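Local atomic coordinates of DUF4440 domain-containing protein (Prochlorococcus marinus, PDB entry 3HZP), a protein that is of unknown function but has an NTF2-like fold and forms a two-chain assembly, in which its curved beta sheet meets that of the second subunit. Residues V67-L72 with A77-F82; I104-D109 with K113-Q118. All coordinates share one frame; numbering follows the deposited sequence. Where two conformers were deposited one is given.

How the interactions relate
Interactions 1 and 2 are two antiparallel hairpins of one curved sheet. Their centres lie about 11 Å apart. Strands 77-90 and 93-108 are neighbours in the sheet, so 77-82 of interaction 1 runs beside 104-109 of interaction 2. A78 O lies 2.9 Å from F105 N, a probable hydrogen bond between the two. I79 CB packs on I104 CD1 at 3.8 Å. Both hairpins carry a classic beta bulge. One sheet face, with F70, A78, C80 and F105, meets helix 4-15. The other face meets the second subunit.

Interaction 1: residues V67-L72 with A77-F82; sequences VHKFEL and AAICVF
Two torsions bring E71 and I79 together. In E71 chi1 is 65°, which sets CG between the backbone N and the carbonyl carbon. In I79 CG1 is anti to N (chi1 175°), which puts CG2 in the same place as E71 CG. The two side chains run side by side, with E71 CG 3.5 Å from I79 CG2. They belong to an antiparallel beta hairpin of strands 57-72 and 77-90, at one edge of the NTF2-like sheet within this chain. E71 and I79 are a hydrogen-bonded pair. I79 N gives its hydrogen to E71 O at 3.0 Å, and E71 N returns a bond to I79 O.

K69 lies on the same face. Its CB packs on V81 CB at 3.9 Å. Its chain, extended as far as CE, crosses I79 obliquely. A bend at chi4 (61°) then turns NZ to E71 OE2, 3.1 Å away and above the carboxylate plane. This salt bridge lies within strand 67-72. Both charges also have partners on the second subunit: D32 for K69 and K106 for E71. On the other face the F70 ring meets C80 CB at its edge, and its CE1 touches A78 CB at 4.0 Å. Helix 4-15 packs on this face.

The register slips at a classic beta bulge. V81 O accepts H68 N at 2.8 Å and K69 N at 3.3 Å, both from the same face of its carbonyl plane.

Interaction 2: residues I104-D109 with K113-Q118; sequences IFKKID and KVAWMQ
F105 and V114 meet across a non-hydrogen-bonded pair of this antiparallel hairpin. V114 CB is 3.8 Å from F105 CE2, and V114 CA makes an off-centre CH-pi contact with the ring. With chi1 at -73°, F105 CG is anti to the carbonyl carbon, and CD2 lies 3.5 Å from K113 O. On the opposite face of the sheet, I104 CB packs on W116 CB at 4.0 Å. K106 CE touches A115 CB at 3.9 Å.

The backbone sets these positions. K106 and K113 exchange two bonds, K106 N to K113 O at 3.0 Å and K113 N to K106 O at 2.9 Å. A classic beta bulge follows, where A115 and W116 both face I104. I104 O takes A115 N at 2.8 Å and W116 N at 3.2 Å.

Farther out, I8, I11 and L12 of helix 4-15 pack on F105. The second subunit meets the other face. W116 NE1 is hydrogen-bonded to T102 OG1 of that subunit, and K106 NZ is the other half of the intersubunit pair with E71. The contact is therefore apolar on the helix side, while its other face adds polar links between subunits to the packing of I104 and W116.

Interaction 1: residues V67-L72 with A77-F82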
loop_
_atom_site.group_PDB
_atom_site.type_symbol
_atom_site.label_atom_id
_atom_site.label_comp_id
_atom_site.label_asym_id
_atom_site.label_seq_id
_atom_site.Cartn_x
_atom_site.Cartn_y
_atom_site.Cartn_z
ATOM N N VAL A 67 -13.146 7.076 -2.866
ATOM C CA VAL A 67 -12.701 5.740 -3.185
ATOM C C VAL A 67 -12.230 5.734 -4.623
ATOM O O VAL A 67 -12.980 6.074 -5.544
ATOM C CB VAL A 67 -13.787 4.683 -2.938
ATOM C CG1 VAL A 67 -13.352 3.317 -3.437
ATOM C CG2 VAL A 67 -14.182 4.658 -1.455
ATOM N N HIS A 68 -10.983 5.355 -4.811
ATOM C CA HIS A 68 -10.347 5.306 -6.138
ATOM C C HIS A 68 -10.390 3.950 -6.758
ATOM O O HIS A 68 -10.334 3.859 -7.994
ATOM C CB HIS A 68 -8.899 5.744 -6.008
ATOM C CG HIS A 68 -8.758 7.076 -5.366
ATOM N ND1 HIS A 68 -9.290 8.231 -5.915
ATOM C CD2 HIS A 68 -8.160 7.439 -4.216
ATOM C CE1 HIS A 68 -8.997 9.245 -5.118
ATOM N NE2 HIS A 68 -8.343 8.791 -4.074
ATOM N N LYS A 69 -10.448 2.892 -5.957
ATOM C CA LYS A 69 -10.469 1.523 -6.490
ATOM C C LYS A 69 -11.220 0.655 -5.508
ATOM O O LYS A 69 -10.977 0.732 -4.293
ATOM C CB LYS A 69 -9.053 0.967 -6.670
ATOM C CG LYS A 69 -8.988 -0.422 -7.254
ATOM C CD LYS A 69 -7.576 -0.883 -7.496
ATOM C CE LYS A 69 -7.518 -2.205 -8.183
ATOM N NZ LYS A 69 -8.163 -2.177 -9.534
ATOM N N PHE A 70 -12.135 -0.151 -6.011
ATOM C CA PHE A 70 -12.730 -1.199 -5.203
ATOM C C PHE A 70 -12.907 -2.404 -6.088
ATOM O O PHE A 70 -13.503 -2.274 -7.159
ATOM C CB PHE A 70 -14.117 -0.847 -4.603
ATOM C CG PHE A 70 -14.701 -2.030 -3.924
ATOM C CD1 PHE A 70 -14.330 -2.345 -2.630
ATOM C CD2 PHE A 70 -15.519 -2.909 -4.616
ATOM C CE1 PHE A 70 -14.766 -3.560 -2.071
ATOM C CE2 PHE A 70 -15.964 -4.089 -4.034
ATOM C CZ PHE A 70 -15.596 -4.397 -2.787
ATOM N N GLU A 71 -12.462 -3.573 -5.641
ATOM C CA GLU A 71 -12.860 -4.789 -6.315
ATOM C C GLU A 71 -12.708 -5.982 -5.413
ATOM O O GLU A 71 -11.821 -6.035 -4.565
ATOM C CB GLU A 71 -12.082 -5.017 -7.607
ATOM C CG GLU A 71 -10.674 -5.250 -7.481
ATOM C CD GLU A 71 -9.982 -5.535 -8.856
ATOM O OE1 GLU A 71 -10.554 -6.212 -9.727
ATOM O OE2 GLU A 71 -8.832 -5.140 -8.995
ATOM N N LEU A 72 -13.597 -6.941 -5.605
ATOM C CA LEU A 72 -13.434 -8.252 -4.996
ATOM C C LEU A 72 -12.270 -8.969 -5.638
ATOM O O LEU A 72 -12.056 -8.813 -6.854
ATOM C CB LEU A 72 -14.684 -9.095 -5.154
ATOM C CG LEU A 72 -15.881 -8.669 -4.358
ATOM C CD1 LEU A 72 -17.084 -9.569 -4.706
ATOM C CD2 LEU A 72 -15.646 -8.721 -2.813
ATOM N N ALA A 77 -12.050 -11.957 -0.592
ATOM C CA ALA A 77 -11.077 -10.909 -0.371
ATOM C C ALA A 77 -11.437 -9.694 -1.222
ATOM O O ALA A 77 -12.241 -9.794 -2.122
ATOM C CB ALA A 77 -9.638 -11.398 -0.662
ATOM N N ALA A 78 -10.804 -8.582 -0.921
ATOM C CA ALA A 78 -11.053 -7.348 -1.656
ATOM C C ALA A 78 -9.944 -6.370 -1.468
ATOM O O ALA A 78 -9.215 -6.392 -0.465
ATOM C CB ALA A 78 -12.372 -6.706 -1.217
ATOM N N ILE A 79 -9.845 -5.448 -2.420
ATOM C CA ILE A 79 -8.976 -4.302 -2.330
ATOM C C ILE A 79 -9.843 -3.035 -2.355
ATOM O O ILE A 79 -10.741 -2.933 -3.177
ATOM C CB ILE A 79 -7.898 -4.269 -3.457
ATOM C CG1 ILE A 79 -7.109 -2.962 -3.368
ATOM C CG2 ILE A 79 -8.482 -4.467 -4.880
ATOM C CD1 ILE A 79 -5.783 -3.016 -4.206
ATOM N N CYS A 80 -9.493 -2.071 -1.502
ATOM C CA CYS A 80 -10.091 -0.753 -1.552
ATOM C C CYS A 80 -9.002 0.284 -1.372
ATOM O O CYS A 80 -8.284 0.281 -0.347
ATOM C CB CYS A 80 -11.212 -0.602 -0.514
ATOM S SG CYS A 80 -12.088 0.974 -0.659
ATOM N N VAL A 81 -8.890 1.172 -2.339
ATOM C CA VAL A 81 -7.955 2.277 -2.304
ATOM C C VAL A 81 -8.725 3.555 -2.153
ATOM O O VAL A 81 -9.683 3.774 -2.899
ATOM C CB VAL A 81 -7.092 2.318 -3.597
ATOM C CG1 VAL A 81 -6.149 3.554 -3.593
ATOM C CG2 VAL A 81 -6.302 0.991 -3.781
ATOM N N PHE A 82 -8.333 4.407 -1.211
ATOM C CA PHE A 82 -9.072 5.616 -0.938
ATOM C C PHE A 82 -8.200 6.711 -0.421
ATOM O O PHE A 82 -7.059 6.488 -0.001
ATOM C CB PHE A 82 -10.213 5.291 0.073
ATOM C CG PHE A 82 -9.732 4.747 1.389
ATOM C CD1 PHE A 82 -9.456 3.404 1.532
ATOM C CD2 PHE A 82 -9.554 5.576 2.491
ATOM C CE1 PHE A 82 -9.008 2.891 2.728
ATOM C CE2 PHE A 82 -9.080 5.051 3.686
ATOM C CZ PHE A 82 -8.834 3.740 3.809
#

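Interaction 2: residues I104-D109 with K113-Q118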
loop_
_atom_site.group_PDB
_atom_site.type_symbol
_atom_site.label_atom_id
_atom_site.label_comp_id
_atom_site.label_asym_id
_atom_site.label_seq_id
_atom_site.Cartn_x
_atom_site.Cartn_y
_atom_site.Cartn_z
ATOM N N ILE A 104 -6.659 -3.908 2.213
ATOM C CA ILE A 104 -7.038 -5.226 1.757
ATOM C C ILE A 104 -7.923 -5.841 2.844
ATOM O O ILE A 104 -7.664 -5.640 4.038
ATOM C CB ILE A 104 -5.830 -6.121 1.518
ATOM C CG1 ILE A 104 -4.839 -5.450 0.569
ATOM C CG2 ILE A 104 -6.249 -7.509 1.107
ATOM C CD1 ILE A 104 -5.397 -5.226 -0.768
ATOM N N PHE A 105 -8.983 -6.526 2.425
ATOM C CA PHE A 105 -9.971 -7.154 3.288
ATOM C C PHE A 105 -10.045 -8.647 2.972
ATOM O O PHE A 105 -9.845 -9.054 1.819
ATOM C CB PHE A 105 -11.334 -6.514 3.032
ATOM C CG PHE A 105 -11.442 -5.127 3.591
ATOM C CD1 PHE A 105 -10.927 -4.036 2.956
ATOM C CD2 PHE A 105 -12.096 -4.968 4.798
ATOM C CE1 PHE A 105 -11.030 -2.751 3.633
ATOM C CE2 PHE A 105 -12.216 -3.780 5.392
ATOM C CZ PHE A 105 -11.682 -2.698 4.825
ATOM N N LYS A 106 -10.347 -9.443 4.002
ATOM C CA LYS A 106 -10.600 -10.857 3.850
ATOM C C LYS A 106 -11.797 -11.241 4.648
ATOM O O LYS A 106 -12.058 -10.675 5.716
ATOM C CB LYS A 106 -9.377 -11.667 4.329
ATOM C CG LYS A 106 -8.156 -11.535 3.407
ATOM C CD LYS A 106 -7.125 -12.634 3.657
ATOM C CE LYS A 106 -6.595 -12.494 5.069
ATOM N NZ LYS A 106 -5.427 -13.475 5.346
ATOM N N LYS A 107 -12.544 -12.229 4.164
ATOM C CA LYS A 107 -13.644 -12.785 4.929
ATOM C C LYS A 107 -13.124 -13.916 5.815
ATOM O O LYS A 107 -12.395 -14.836 5.340
ATOM C CB LYS A 107 -14.699 -13.331 3.975
ATOM C CG LYS A 107 -15.844 -12.474 3.796
ATOM C CD LYS A 107 -17.007 -13.196 3.092
ATOM C CE LYS A 107 -17.872 -12.197 2.366
ATOM N NZ LYS A 107 -19.172 -12.770 1.910
ATOM N N ILE A 108 -13.437 -13.842 7.094
ATOM C CA ILE A 108 -13.019 -14.848 8.067
ATOM C C ILE A 108 -14.309 -15.255 8.755
ATOM O O ILE A 108 -15.049 -14.409 9.272
ATOM C CB ILE A 108 -12.061 -14.253 9.088
ATOM C CG1 ILE A 108 -10.807 -13.635 8.411
ATOM C CG2 ILE A 108 -11.705 -15.281 10.155
ATOM C CD1 ILE A 108 -10.066 -14.567 7.515
ATOM N N ASP A 109 -14.630 -16.544 8.755
ATOM C CA ASP A 109 -15.900 -17.018 9.330
ATOM C C ASP A 109 -17.082 -16.170 8.837
ATOM O O ASP A 109 -17.936 -15.767 9.606
ATOM C CB ASP A 109 -15.837 -17.017 10.869
ATOM C CG ASP A 109 -17.033 -17.659 11.517
ATOM O OD1 ASP A 109 -17.615 -18.598 10.961
ATOM O OD2 ASP A 109 -17.394 -17.217 12.649
ATOM N N LYS A 113 -13.109 -8.586 7.399
ATOM C CA LYS A 113 -12.129 -8.008 8.300
ATOM C C LYS A 113 -11.035 -7.320 7.492
ATOM O O LYS A 113 -10.708 -7.729 6.393
ATOM C CB LYS A 113 -11.489 -9.076 9.210
ATOM C CG LYS A 113 -12.512 -9.736 10.109
ATOM C CD LYS A 113 -11.881 -10.688 11.078
ATOM C CE LYS A 113 -11.228 -9.966 12.233
ATOM N NZ LYS A 113 -10.918 -10.866 13.424
ATOM N N VAL A 114 -10.489 -6.238 8.027
ATOM C CA VAL A 114 -9.366 -5.593 7.358
ATOM C C VAL A 114 -8.103 -6.441 7.612
ATOM O O VAL A 114 -7.870 -6.865 8.757
ATOM C CB VAL A 114 -9.252 -4.118 7.776
ATOM C CG1 VAL A 114 -8.919 -3.960 9.279
ATOM C CG2 VAL A 114 -8.226 -3.407 6.905
ATOM N N ALA A 115 -7.369 -6.763 6.536
ATOM C CA ALA A 115 -6.225 -7.628 6.495
ATOM C C ALA A 115 -4.915 -6.881 6.341
ATOM O O ALA A 115 -3.855 -7.428 6.670
ATOM C CB ALA A 115 -6.365 -8.658 5.366
ATOM N N TRP A 116 -4.954 -5.673 5.795
ATOM C CA TRP A 116 -3.708 -4.944 5.491
ATOM C C TRP A 116 -4.061 -3.506 5.206
ATOM O O TRP A 116 -5.091 -3.201 4.618
ATOM C CB TRP A 116 -2.993 -5.535 4.274
ATOM C CG TRP A 116 -1.622 -5.076 4.141
ATOM C CD1 TRP A 116 -1.149 -4.135 3.269
ATOM C CD2 TRP A 116 -0.495 -5.546 4.878
ATOM N NE1 TRP A 116 0.205 -3.961 3.460
ATOM C CE2 TRP A 116 0.634 -4.807 4.432
ATOM C CE3 TRP A 116 -0.328 -6.504 5.870
ATOM C CZ2 TRP A 116 1.887 -5.008 4.949
ATOM C CZ3 TRP A 116 0.941 -6.715 6.383
ATOM C CH2 TRP A 116 2.029 -5.965 5.902
HETATM N N MSE A 117 -3.196 -2.585 5.595
HETATM C CA MSE A 117 -3.372 -1.179 5.228
HETATM C C MSE A 117 -2.003 -0.477 5.164
HETATM O O MSE A 117 -1.236 -0.580 6.115
HETATM C CB MSE A 117 -4.261 -0.465 6.235
HETATM C CG MSE A 117 -4.531 1.004 5.911
HETATM SE SE MSE A 117 -5.750 1.893 7.136
HETATM C CE MSE A 117 -7.349 0.901 6.583
ATOM N N GLN A 118 -1.744 0.216 4.054
ATOM C CA GLN A 118 -0.579 1.061 3.903
ATOM C C GLN A 118 -1.036 2.451 3.539
ATOM O O GLN A 118 -1.854 2.630 2.637
ATOM C CB GLN A 118 0.376 0.501 2.828
ATOM C CG GLN A 118 1.612 1.387 2.584
ATOM C CD GLN A 118 2.780 0.713 1.907
ATOM O OE1 GLN A 118 2.749 -0.492 1.647
ATOM N NE2 GLN A 118 3.839 1.460 1.671
#